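OBCA, Oxalate Biosynthetic Component A (Burkholderia glumae, PDB 4NNB) is a bacterial protein of the oxalate biosynthetic component family, built round a TIM-barrel-like domain that holds a magnesium ion and an oxaloacetate ion in this model. Local coordinates at residues A260-V265 against A272-S277; A294-Y299 against S304-A309; V402-I407 against G452-L457; S409-A412 against S418-R421. All coordinates share one frame; numbering follows the deposited sequence.

Contact 1 of 4, residues A260-V265 against A272-S277; sequences AIVPMV and AILNLS. With OAA (oxaloacetate ion), chain C.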
loop_
_atom_site.group_PDB
_atom_site.type_symbol
_atom_site.label_atom_id
_atom_site.label_comp_id
_atom_site.label_asym_id
_atom_site.label_seq_id
_atom_site.Cartn_x
_atom_site.Cartn_y
_atom_site.Cartn_z
ATOM N N ALA A 260 0.177 12.066 -18.687
ATOM C CA ALA A 260 1.389 12.701 -18.179
ATOM C C ALA A 260 2.411 11.649 -17.740
ATOM O O ALA A 260 3.578 11.694 -18.147
ATOM C CB ALA A 260 1.050 13.640 -17.028
ATOM N N ILE A 261 1.968 10.685 -16.933
ATOM C CA ILE A 261 2.881 9.691 -16.357
ATOM C C ILE A 261 3.613 8.839 -17.390
ATOM O O ILE A 261 4.834 8.681 -17.309
ATOM C CB ILE A 261 2.169 8.776 -15.324
ATOM C CG1 ILE A 261 1.714 9.605 -14.124
ATOM C CG2 ILE A 261 3.080 7.645 -14.878
ATOM C CD1 ILE A 261 0.559 8.994 -13.324
ATOM N N VAL A 262 2.879 8.277 -18.346
ATOM C CA VAL A 262 3.496 7.368 -19.306
ATOM C C VAL A 262 4.705 7.984 -20.039
ATOM O O VAL A 262 5.791 7.404 -20.005
ATOM C CB VAL A 262 2.469 6.737 -20.287
ATOM C CG1 VAL A 262 3.185 5.952 -21.365
ATOM C CG2 VAL A 262 1.478 5.839 -19.513
ATOM N N PRO A 263 4.540 9.164 -20.670
ATOM C CA PRO A 263 5.736 9.711 -21.333
ATOM C C PRO A 263 6.774 10.296 -20.362
ATOM O O PRO A 263 7.958 10.304 -20.704
ATOM C CB PRO A 263 5.165 10.818 -22.224
ATOM C CG PRO A 263 3.929 11.252 -21.528
ATOM C CD PRO A 263 3.348 9.988 -20.934
ATOM N N MET A 264 6.365 10.767 -19.186
ATOM C CA MET A 264 7.350 11.310 -18.247
ATOM C C MET A 264 8.273 10.200 -17.755
ATOM O O MET A 264 9.494 10.373 -17.692
ATOM C CB MET A 264 6.688 12.076 -17.093
ATOM C CG MET A 264 6.069 13.404 -17.539
ATOM S SD MET A 264 5.430 14.423 -16.195
ATOM C CE MET A 264 4.615 13.197 -15.219
ATOM N N VAL A 265 7.696 9.042 -17.455
ATOM C CA VAL A 265 8.498 7.879 -17.075
ATOM C C VAL A 265 9.405 7.443 -18.215
ATOM O O VAL A 265 10.613 7.253 -18.030
ATOM C CB VAL A 265 7.601 6.685 -16.635
ATOM C CG1 VAL A 265 8.414 5.408 -16.525
ATOM C CG2 VAL A 265 6.952 6.996 -15.312
ATOM N N ALA A 272 11.207 1.064 -18.946
ATOM C CA ALA A 272 10.220 0.847 -17.885
ATOM C C ALA A 272 9.072 -0.005 -18.381
ATOM O O ALA A 272 8.509 0.250 -19.456
ATOM C CB ALA A 272 9.693 2.155 -17.367
ATOM N N ILE A 273 8.736 -1.023 -17.597
ATOM C CA ILE A 273 7.576 -1.857 -17.890
ATOM C C ILE A 273 6.432 -1.419 -16.993
ATOM O O ILE A 273 6.443 -1.665 -15.781
ATOM C CB ILE A 273 7.881 -3.333 -17.639
ATOM C CG1 ILE A 273 9.081 -3.762 -18.486
ATOM C CG2 ILE A 273 6.649 -4.194 -17.960
ATOM C CD1 ILE A 273 9.578 -5.145 -18.173
ATOM N N LEU A 274 5.460 -0.738 -17.584
ATOM C CA LEU A 274 4.346 -0.216 -16.812
ATOM C C LEU A 274 3.177 -1.202 -16.791
ATOM O O LEU A 274 2.758 -1.730 -17.833
ATOM C CB LEU A 274 3.916 1.151 -17.349
ATOM C CG LEU A 274 4.946 2.287 -17.232
ATOM C CD1 LEU A 274 4.268 3.631 -17.490
ATOM C CD2 LEU A 274 5.672 2.293 -15.873
ATOM N N ASN A 275 2.692 -1.465 -15.587
ATOM C CA ASN A 275 1.569 -2.364 -15.333
ATOM C C ASN A 275 0.407 -1.508 -14.789
ATOM O O ASN A 275 0.363 -1.156 -13.599
ATOM C CB ASN A 275 2.036 -3.446 -14.333
ATOM C CG ASN A 275 0.917 -4.381 -13.874
ATOM O OD1 ASN A 275 -0.265 -4.159 -14.149
ATOM N ND2 ASN A 275 1.298 -5.434 -13.153
ATOM N N LEU A 276 -0.530 -1.149 -15.662
ATOM C CA LEU A 276 -1.591 -0.232 -15.255
ATOM C C LEU A 276 -2.760 -0.954 -14.580
ATOM O O LEU A 276 -3.310 -1.917 -15.113
ATOM C CB LEU A 276 -2.077 0.612 -16.441
ATOM C CG LEU A 276 -1.363 1.946 -16.706
ATOM C CD1 LEU A 276 0.147 1.842 -16.576
ATOM C CD2 LEU A 276 -1.761 2.565 -18.038
ATOM N N SER A 277 -3.138 -0.483 -13.397
ATOM C CA SER A 277 -4.334 -1.008 -12.738
ATOM C C SER A 277 -5.614 -0.672 -13.506
ATOM O O SER A 277 -5.842 0.476 -13.890
ATOM C CB SER A 277 -4.459 -0.466 -11.319
ATOM O OG SER A 277 -5.661 -0.925 -10.733
HETATM O O1 OAA C . -6.095 -4.654 -10.561
HETATM O O2 OAA C . -4.693 -3.240 -9.473
HETATM O O4 OAA C . -6.827 -3.514 -4.696
HETATM O O5 OAA C . -8.431 -3.677 -6.336
HETATM O O3 OAA C . -5.090 -2.781 -6.830
HETATM C C1 OAA C . -5.679 -4.095 -9.452
HETATM C C2 OAA C . -6.366 -4.467 -8.157
HETATM C C3 OAA C . -6.137 -3.534 -6.990
HETATM C C4 OAA C . -7.190 -3.564 -5.954
#
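Val265 and Val262 both set CG1 anti to the backbone N (chi1 168° and 173°), but they meet the strand with different branches. Val265 lays CG1, the methyl beside its carbonyl carbon, against Ala272 CB at 3.6 Å, with Leu274 CD2 a little farther from the same methyl at 4.2 Å. One turn back, Val262 uses CG2, the methyl beside its backbone N, to reach Leu274 CD1 at 4.1 Å. Leu274 is therefore forked between the two valines: its CG stands beside the backbone N (chi1 -64°), and each terminal methyl takes one valine. No hydrogen bond joins the two segments. The joint is that of an alpha/beta barrel, in which helix 255-268 lies on the outer side of strand 273-276. Ile273 points away from the helix. Asn275 ND2 hydrogen-bonds to Glu346 OE1, and its OD1 makes a weak hydrogen bond to His224, a magnesium ligand. At the strand's end Ser277 OG donates to O2 of the oxaloacetate ion at 2.8 Å and also accepts from Ser279 N, so two hydrogen bonds grip the hydroxyl. Strand 273-276 thus separates two chemistries: on the helix side, buried methyl groups that meet by dispersion and the exclusion of water alone; beyond its end, a polar pocket where directional bonds fix the ligand's carboxylate.

Contact 2 of 4, residues A294-Y299 against S304-A309; sequences AHLKFY and SAPEVA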
loop_
_atom_site.group_PDB
_atom_site.type_symbol
_atom_site.label_atom_id
_atom_site.label_comp_id
_atom_site.label_asym_id
_atom_site.label_seq_id
_atom_site.Cartn_x
_atom_site.Cartn_y
_atom_site.Cartn_z
ATOM N N ALA A 294 -9.773 2.624 -21.054
ATOM C CA ALA A 294 -9.492 3.868 -21.783
ATOM C C ALA A 294 -8.031 4.336 -21.645
ATOM O O ALA A 294 -7.499 5.012 -22.528
ATOM C CB ALA A 294 -10.448 4.965 -21.354
ATOM N N HIS A 295 -7.385 3.968 -20.542
ATOM C CA HIS A 295 -5.960 4.256 -20.351
ATOM C C HIS A 295 -5.052 3.224 -21.004
ATOM O O HIS A 295 -3.825 3.339 -20.930
ATOM C CB HIS A 295 -5.604 4.408 -18.863
ATOM C CG HIS A 295 -5.971 3.223 -18.017
ATOM N ND1 HIS A 295 -7.018 2.375 -18.319
ATOM C CD2 HIS A 295 -5.442 2.769 -16.853
ATOM C CE1 HIS A 295 -7.109 1.441 -17.386
ATOM N NE2 HIS A 295 -6.164 1.658 -16.486
ATOM N N LEU A 296 -5.644 2.223 -21.652
ATOM C CA LEU A 296 -4.844 1.181 -22.279
ATOM C C LEU A 296 -4.770 1.412 -23.777
ATOM O O LEU A 296 -4.947 0.496 -24.566
ATOM C CB LEU A 296 -5.405 -0.206 -21.978
ATOM C CG LEU A 296 -5.577 -0.501 -20.482
ATOM C CD1 LEU A 296 -6.060 -1.933 -20.318
ATOM C CD2 LEU A 296 -4.291 -0.244 -19.654
ATOM N N LYS A 297 -4.498 2.651 -24.156
ATOM C CA LYS A 297 -4.427 3.032 -25.563
ATOM C C LYS A 297 -2.983 3.021 -26.033
ATOM O O LYS A 297 -2.062 2.932 -25.221
ATOM C CB LYS A 297 -4.975 4.441 -25.708
ATOM C CG LYS A 297 -4.195 5.452 -24.877
ATOM C CD LYS A 297 -4.687 6.860 -25.108
ATOM C CE LYS A 297 -3.800 7.870 -24.399
ATOM N NZ LYS A 297 -4.519 9.164 -24.175
ATOM N N PHE A 298 -2.785 3.108 -27.348
ATOM C CA PHE A 298 -1.473 3.419 -27.901
ATOM C C PHE A 298 -1.118 4.854 -27.511
ATOM O O PHE A 298 -1.847 5.787 -27.834
ATOM C CB PHE A 298 -1.500 3.267 -29.427
ATOM C CG PHE A 298 -0.153 3.401 -30.080
ATOM C CD1 PHE A 298 0.297 4.633 -30.527
ATOM C CD2 PHE A 298 0.656 2.290 -30.259
ATOM C CE1 PHE A 298 1.550 4.759 -31.136
ATOM C CE2 PHE A 298 1.903 2.407 -30.866
ATOM C CZ PHE A 298 2.347 3.641 -31.304
ATOM N N TYR A 299 -0.017 5.030 -26.784
ATOM C CA TYR A 299 0.440 6.368 -26.421
ATOM C C TYR A 299 1.404 6.890 -27.490
ATOM O O TYR A 299 2.535 6.423 -27.573
ATOM C CB TYR A 299 1.117 6.362 -25.033
ATOM C CG TYR A 299 0.135 6.244 -23.883
ATOM C CD1 TYR A 299 -0.261 7.360 -23.159
ATOM C CD2 TYR A 299 -0.416 5.015 -23.547
ATOM C CE1 TYR A 299 -1.183 7.245 -22.119
ATOM C CE2 TYR A 299 -1.325 4.891 -22.504
ATOM C CZ TYR A 299 -1.712 6.004 -21.806
ATOM O OH TYR A 299 -2.622 5.864 -20.772
ATOM N N SER A 304 3.910 3.120 -28.033
ATOM C CA SER A 304 3.321 1.828 -27.685
ATOM C C SER A 304 2.140 1.981 -26.731
ATOM O O SER A 304 1.934 3.038 -26.151
ATOM C CB SER A 304 4.350 0.909 -27.038
ATOM O OG SER A 304 4.622 1.336 -25.716
ATOM N N ALA A 305 1.366 0.909 -26.593
ATOM C CA ALA A 305 0.379 0.789 -25.527
ATOM C C ALA A 305 1.102 0.360 -24.240
ATOM O O ALA A 305 2.265 -0.048 -24.299
ATOM C CB ALA A 305 -0.688 -0.228 -25.922
ATOM N N PRO A 306 0.436 0.459 -23.071
ATOM C CA PRO A 306 1.120 -0.023 -21.860
ATOM C C PRO A 306 1.500 -1.502 -21.982
ATOM O O PRO A 306 0.769 -2.275 -22.617
ATOM C CB PRO A 306 0.067 0.176 -20.754
ATOM C CG PRO A 306 -0.754 1.332 -21.239
ATOM C CD PRO A 306 -0.837 1.133 -22.755
ATOM N N GLU A 307 2.636 -1.879 -21.400
ATOM C CA GLU A 307 3.162 -3.235 -21.542
ATOM C C GLU A 307 2.253 -4.270 -20.879
ATOM O O GLU A 307 2.065 -5.372 -21.390
ATOM C CB GLU A 307 4.562 -3.343 -20.917
ATOM C CG GLU A 307 5.696 -2.653 -21.704
ATOM C CD GLU A 307 5.740 -1.136 -21.519
ATOM O OE1 GLU A 307 5.057 -0.592 -20.616
ATOM O OE2 GLU A 307 6.478 -0.477 -22.279
ATOM N N VAL A 308 1.724 -3.907 -19.718
ATOM C CA VAL A 308 0.974 -4.830 -18.880
ATOM C C VAL A 308 -0.195 -4.057 -18.293
ATOM O O VAL A 308 -0.116 -2.838 -18.130
ATOM C CB VAL A 308 1.873 -5.406 -17.755
ATOM C CG1 VAL A 308 1.085 -6.303 -16.779
ATOM C CG2 VAL A 308 3.049 -6.188 -18.355
ATOM N N ALA A 309 -1.294 -4.749 -18.010
ATOM C CA ALA A 309 -2.357 -4.136 -17.223
ATOM C C ALA A 309 -3.085 -5.210 -16.442
ATOM O O ALA A 309 -3.172 -6.362 -16.870
ATOM C CB ALA A 309 -3.323 -3.361 -18.097
#
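Pro306 and Tyr299 cross at about a right angle where the loop after helix 291-294 folds back on the chain entering strand 308-311 of the barrel sheet. The proline ring comes to the edge of the tyrosine, near its plane, with CD 3.8 Å from Tyr299 CE2. Leu296 also crosses Pro306 at about a right angle, but its closer neighbour is Ala309: Leu296 CD2 lies 3.6 Å from Ala309 CB. That same CD2 sits over the centre of one face of the His295 ring, whose NE2 bonds to Ser277 O. Phe298 starts out pointing away from 304-309, but with CG anti to its backbone N (chi1 -173°) its ring returns over Ser304, whose N lies 3.5 Å above one face, offset toward the rim; the packing here is against backbone. Tyr299 and Ser304 form a single antiparallel, hydrogen-bonded bridge, with Tyr299 N donating to Ser304 O at 2.9 Å, the N-H...O angle being 162°. Lys297 O faces residues 304-309 too, and takes a CA-H...O contact from Ala305 CA at 3.3 Å. Lys297 CE packs over a face of the Tyr299 ring while its NZ pairs with Asp259. The tyrosine's far end is fixed as well: Tyr299 OH donates to His295 O at 2.8 Å, with that oxygen in the plane of the ring.

Contact 3 of 4, residues V402-I407 against G452-L457; sequences VVREEI and GPMQNL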
loop_
_atom_site.group_PDB
_atom_site.type_symbol
_atom_site.label_atom_id
_atom_site.label_comp_id
_atom_site.label_asym_id
_atom_site.label_seq_id
_atom_site.Cartn_x
_atom_site.Cartn_y
_atom_site.Cartn_z
ATOM N N VAL A 402 -9.093 -19.194 8.061
ATOM C CA VAL A 402 -8.730 -19.902 9.292
ATOM C C VAL A 402 -7.230 -20.197 9.346
ATOM O O VAL A 402 -6.606 -20.088 10.409
ATOM C CB VAL A 402 -9.552 -21.195 9.502
ATOM C CG1 VAL A 402 -11.007 -20.858 9.735
ATOM C CG2 VAL A 402 -9.416 -22.131 8.315
ATOM N N VAL A 403 -6.653 -20.547 8.199
ATOM C CA VAL A 403 -5.220 -20.786 8.113
ATOM C C VAL A 403 -4.458 -19.461 8.182
ATOM O O VAL A 403 -3.427 -19.359 8.851
ATOM C CB VAL A 403 -4.841 -21.559 6.835
ATOM C CG1 VAL A 403 -3.329 -21.737 6.741
ATOM C CG2 VAL A 403 -5.536 -22.917 6.806
ATOM N N ARG A 404 -4.980 -18.440 7.510
ATOM C CA ARG A 404 -4.359 -17.113 7.546
ATOM C C ARG A 404 -4.303 -16.548 8.971
ATOM O O ARG A 404 -3.308 -15.933 9.367
ATOM C CB ARG A 404 -5.114 -16.142 6.634
ATOM C CG ARG A 404 -4.312 -14.912 6.233
ATOM C CD ARG A 404 -5.011 -13.644 6.685
ATOM N NE ARG A 404 -4.875 -13.466 8.111
ATOM C CZ ARG A 404 -5.846 -13.082 8.932
ATOM N NH1 ARG A 404 -7.062 -12.820 8.480
ATOM N NH2 ARG A 404 -5.582 -12.960 10.216
ATOM N N GLU A 405 -5.380 -16.741 9.728
ATOM C CA GLU A 405 -5.414 -16.316 11.127
ATOM C C GLU A 405 -4.323 -17.011 11.959
ATOM O O GLU A 405 -3.712 -16.392 12.829
ATOM C CB GLU A 405 -6.812 -16.531 11.725
ATOM C CG GLU A 405 -7.867 -15.573 11.157
ATOM C CD GLU A 405 -9.284 -15.909 11.588
ATOM O OE1 GLU A 405 -9.547 -17.067 11.970
ATOM O OE2 GLU A 405 -10.136 -15.009 11.546
ATOM N N GLU A 406 -4.066 -18.284 11.671
ATOM C CA GLU A 406 -3.011 -19.033 12.351
ATOM C C GLU A 406 -1.642 -18.464 11.994
ATOM O O GLU A 406 -0.759 -18.345 12.853
ATOM C CB GLU A 406 -3.089 -20.524 11.986
ATOM C CG GLU A 406 -2.141 -21.434 12.782
ATOM C CD GLU A 406 -2.483 -22.923 12.648
ATOM O OE1 GLU A 406 -3.543 -23.255 12.068
ATOM O OE2 GLU A 406 -1.691 -23.761 13.130
ATOM N N ILE A 407 -1.476 -18.106 10.723
ATOM C CA ILE A 407 -0.240 -17.501 10.238
ATOM C C ILE A 407 0.056 -16.164 10.929
ATOM O O ILE A 407 1.193 -15.916 11.343
ATOM C CB ILE A 407 -0.264 -17.325 8.699
ATOM C CG1 ILE A 407 -0.098 -18.677 8.008
ATOM C CG2 ILE A 407 0.829 -16.384 8.242
ATOM C CD1 ILE A 407 -0.376 -18.634 6.511
ATOM N N GLY A 452 1.415 -5.850 4.184
ATOM C CA GLY A 452 2.499 -5.433 5.071
ATOM C C GLY A 452 2.835 -6.338 6.252
ATOM O O GLY A 452 3.964 -6.816 6.348
ATOM N N PRO A 453 1.860 -6.596 7.137
ATOM C CA PRO A 453 2.143 -7.339 8.376
ATOM C C PRO A 453 2.549 -8.802 8.175
ATOM O O PRO A 453 3.006 -9.426 9.128
ATOM C CB PRO A 453 0.813 -7.267 9.130
ATOM C CG PRO A 453 0.127 -6.047 8.590
ATOM C CD PRO A 453 0.487 -6.048 7.134
ATOM N N MET A 454 2.388 -9.334 6.965
ATOM C CA MET A 454 2.772 -10.713 6.668
ATOM C C MET A 454 4.045 -10.793 5.834
ATOM O O MET A 454 4.504 -11.890 5.492
ATOM C CB MET A 454 1.641 -11.431 5.905
ATOM C CG MET A 454 0.366 -11.589 6.689
ATOM S SD MET A 454 -0.968 -12.429 5.783
ATOM C CE MET A 454 -0.228 -14.052 5.554
ATOM N N GLN A 455 4.626 -9.643 5.504
ATOM C CA GLN A 455 5.689 -9.623 4.500
ATOM C C GLN A 455 7.014 -10.293 4.878
ATOM O O GLN A 455 7.850 -10.507 4.011
ATOM C CB GLN A 455 5.921 -8.204 3.960
ATOM C CG GLN A 455 4.828 -7.762 2.968
ATOM C CD GLN A 455 5.057 -6.369 2.424
ATOM O OE1 GLN A 455 5.919 -5.635 2.906
ATOM N NE2 GLN A 455 4.288 -5.996 1.415
ATOM N N ASN A 456 7.210 -10.642 6.147
ATOM C CA ASN A 456 8.433 -11.376 6.502
ATOM C C ASN A 456 8.447 -12.758 5.847
ATOM O O ASN A 456 9.484 -13.394 5.748
ATOM C CB ASN A 456 8.614 -11.494 8.020
ATOM C CG ASN A 456 8.907 -10.153 8.686
ATOM O OD1 ASN A 456 9.354 -9.216 8.035
ATOM N ND2 ASN A 456 8.650 -10.064 9.988
ATOM N N LEU A 457 7.280 -13.201 5.392
ATOM C CA LEU A 457 7.119 -14.491 4.733
ATOM C C LEU A 457 7.462 -14.442 3.253
ATOM O O LEU A 457 7.678 -15.488 2.639
ATOM C CB LEU A 457 5.666 -14.965 4.868
ATOM C CG LEU A 457 5.110 -15.169 6.270
ATOM C CD1 LEU A 457 3.628 -15.478 6.208
ATOM C CD2 LEU A 457 5.864 -16.299 6.965
#
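The loop that follows barrel strand 444-449 packs here, through Met454 and Leu457, against helix 401-413, with Ile407 as their common partner. Ile407 points its CG2 methyl at the loop, 3.6 Å from Leu457 CD1 and 3.7 Å from Met454 CE. That branch is the one anti to the backbone N, since CG1 takes the place beside it (chi1 -73°). Met454 runs extended as far as its sulfur and then bends at the last torsion (chi3 64°), which turns CE toward the isoleucine; the two side chains cross at about a right angle, whereas Leu457 meets Ile407 obliquely. Beside them the aliphatic part of Arg404 passes across the thioether, its CG 4.2 Å from Met454 SD. The polar end of the arginine belongs elsewhere: NH1 forms a salt bridge with Asp382 and NH2 bonds to Ser408 OG, so the bent chain offers carbon to the methionine and its guanidinium to Asp382 and Ser408. A backbone bond from Leu457 N to Met454 O, 3.1 Å long, keeps the two loop residues one short turn apart. Ile399 adds to the helix side of the cluster, Leu457 also touches Val423 of helix 416-440, and the loop runs on directly into helix 458-465.

Contact 4 of 4, residues S409-A412 against S418-R421; sequences SLLA and SHRR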
loop_
_atom_site.group_PDB
_atom_site.type_symbol
_atom_site.label_atom_id
_atom_site.label_comp_id
_atom_site.label_asym_id
_atom_site.label_seq_id
_atom_site.Cartn_x
_atom_site.Cartn_y
_atom_site.Cartn_z
ATOM N N SER A 409 -1.041 -15.190 13.846
ATOM C CA SER A 409 -0.713 -15.535 15.226
ATOM C C SER A 409 0.747 -15.975 15.368
ATOM O O SER A 409 1.467 -15.505 16.252
ATOM C CB SER A 409 -1.651 -16.634 15.724
ATOM O OG SER A 409 -1.255 -17.093 17.004
ATOM N N LEU A 410 1.179 -16.869 14.485
ATOM C CA LEU A 410 2.553 -17.347 14.486
ATOM C C LEU A 410 3.579 -16.234 14.245
ATOM O O LEU A 410 4.616 -16.186 14.923
ATOM C CB LEU A 410 2.726 -18.484 13.478
ATOM C CG LEU A 410 2.075 -19.814 13.862
ATOM C CD1 LEU A 410 1.818 -20.644 12.626
ATOM C CD2 LEU A 410 2.966 -20.588 14.822
ATOM N N LEU A 411 3.299 -15.338 13.297
ATOM C CA LEU A 411 4.208 -14.221 13.024
ATOM C C LEU A 411 4.299 -13.304 14.249
ATOM O O LEU A 411 5.335 -12.696 14.507
ATOM C CB LEU A 411 3.786 -13.439 11.771
ATOM C CG LEU A 411 3.999 -14.134 10.419
ATOM C CD1 LEU A 411 3.366 -13.362 9.271
ATOM C CD2 LEU A 411 5.480 -14.382 10.135
ATOM N N ALA A 412 3.215 -13.236 15.016
ATOM C CA ALA A 412 3.183 -12.422 16.227
ATOM C C ALA A 412 4.068 -12.983 17.357
ATOM O O ALA A 412 4.418 -12.258 18.289
ATOM C CB ALA A 412 1.752 -12.240 16.705
ATOM N N SER A 418 8.193 -20.499 15.053
ATOM C CA SER A 418 6.879 -20.037 14.621
ATOM C C SER A 418 6.916 -19.528 13.190
ATOM O O SER A 418 6.016 -19.825 12.403
ATOM C CB SER A 418 6.358 -18.944 15.547
ATOM O OG SER A 418 5.780 -19.502 16.711
ATOM N N HIS A 419 7.950 -18.763 12.855
ATOM C CA HIS A 419 8.116 -18.291 11.489
ATOM C C HIS A 419 8.113 -19.482 10.536
ATOM O O HIS A 419 7.447 -19.458 9.498
ATOM C CB HIS A 419 9.407 -17.482 11.331
ATOM C CG HIS A 419 9.673 -17.031 9.925
ATOM N ND1 HIS A 419 9.244 -15.815 9.437
ATOM C CD2 HIS A 419 10.332 -17.635 8.909
ATOM C CE1 HIS A 419 9.628 -15.691 8.177
ATOM N NE2 HIS A 419 10.291 -16.780 7.834
ATOM N N ARG A 420 8.838 -20.536 10.898
ATOM C CA ARG A 420 8.928 -21.701 10.022
ATOM C C ARG A 420 7.587 -22.430 9.871
ATOM O O ARG A 420 7.253 -22.883 8.774
ATOM C CB ARG A 420 10.063 -22.643 10.445
ATOM C CG ARG A 420 11.346 -22.408 9.653
ATOM C CD ARG A 420 12.451 -23.395 10.014
ATOM N NE ARG A 420 13.263 -22.933 11.139
ATOM C CZ ARG A 420 13.123 -23.362 12.389
ATOM N NH1 ARG A 420 12.209 -24.278 12.680
ATOM N NH2 ARG A 420 13.899 -22.882 13.350
ATOM N N ARG A 421 6.815 -22.524 10.952
ATOM C CA ARG A 421 5.472 -23.091 10.860
ATOM C C ARG A 421 4.601 -22.221 9.946
ATOM O O ARG A 421 3.861 -22.741 9.109
ATOM C CB ARG A 421 4.815 -23.258 12.242
ATOM C CG ARG A 421 5.504 -24.292 13.158
ATOM C CD ARG A 421 4.534 -24.983 14.145
ATOM N NE ARG A 421 3.977 -24.094 15.172
ATOM C CZ ARG A 421 4.631 -23.704 16.266
ATOM N NH1 ARG A 421 5.880 -24.108 16.478
ATOM N NH2 ARG A 421 4.044 -22.900 17.146
#
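Helices 401-413 and 416-440, consecutive in a helix-loop-helix connection, come close just beside the short link between them, with the CA atoms of Leu410 and Ser418 only 5.1 Å apart. Leu410 is the side chain that fills the angle. Its CB-CG bond is turned to the side of the backbone N (chi1 -72°), and both methyls reach the next helix, where both touch Arg421: CD1 lies 4.0 Å from Arg421 CB, while CD2 lies 3.5 Å from Arg421 NH2 and 3.6 Å from Ser418 OG. The guanidinium comes obliquely to that methyl, and the arginine chain, bent at chi3, crosses the leucine at about a right angle. Ser418 sets its CB 3.3 Å from Leu410 O; its hydroxyl is hydrogen-bonded to Asp413, at the end of helix 401-413. Leu411 takes a smaller part, bringing CD2 to 4.1 Å from His419 ND1, oblique to the ring, while His419 NE2 bonds to Asp460 of helix 458-465. No hydrogen bond or salt bridge links the two segments. The chemistry is therefore that of a leucine packed against the side chains of polar residues, with no directional bond between the segments; the hydrogen bonds of Ser418 and His419 go to Asp413 and Asp460.

Contacts 1 and 2 form one neighbourhood, their centres 9 Å apart, because strands 273-276 and 308-311 are adjacent in the barrel sheet; Leu276 N and Val308 O, 3.0 Å apart, probably bond between them. Contacts 3 and 4 make a second one, sharing helix 401-413, with contact 4 nested inside the loop that contact 3 closes. Contact 1 lies about 31 Å from contact 3, centre to centre, on the other side of the chain's centre. Contacts 1, 2 and 3 are largely buried, contact 4 partly so. Methyl packing dominates 1 and 3, a backbone bridge is added in 2, and polar side chains border the leucine in 4. Contact 1 alone includes a ligand-pocket residue.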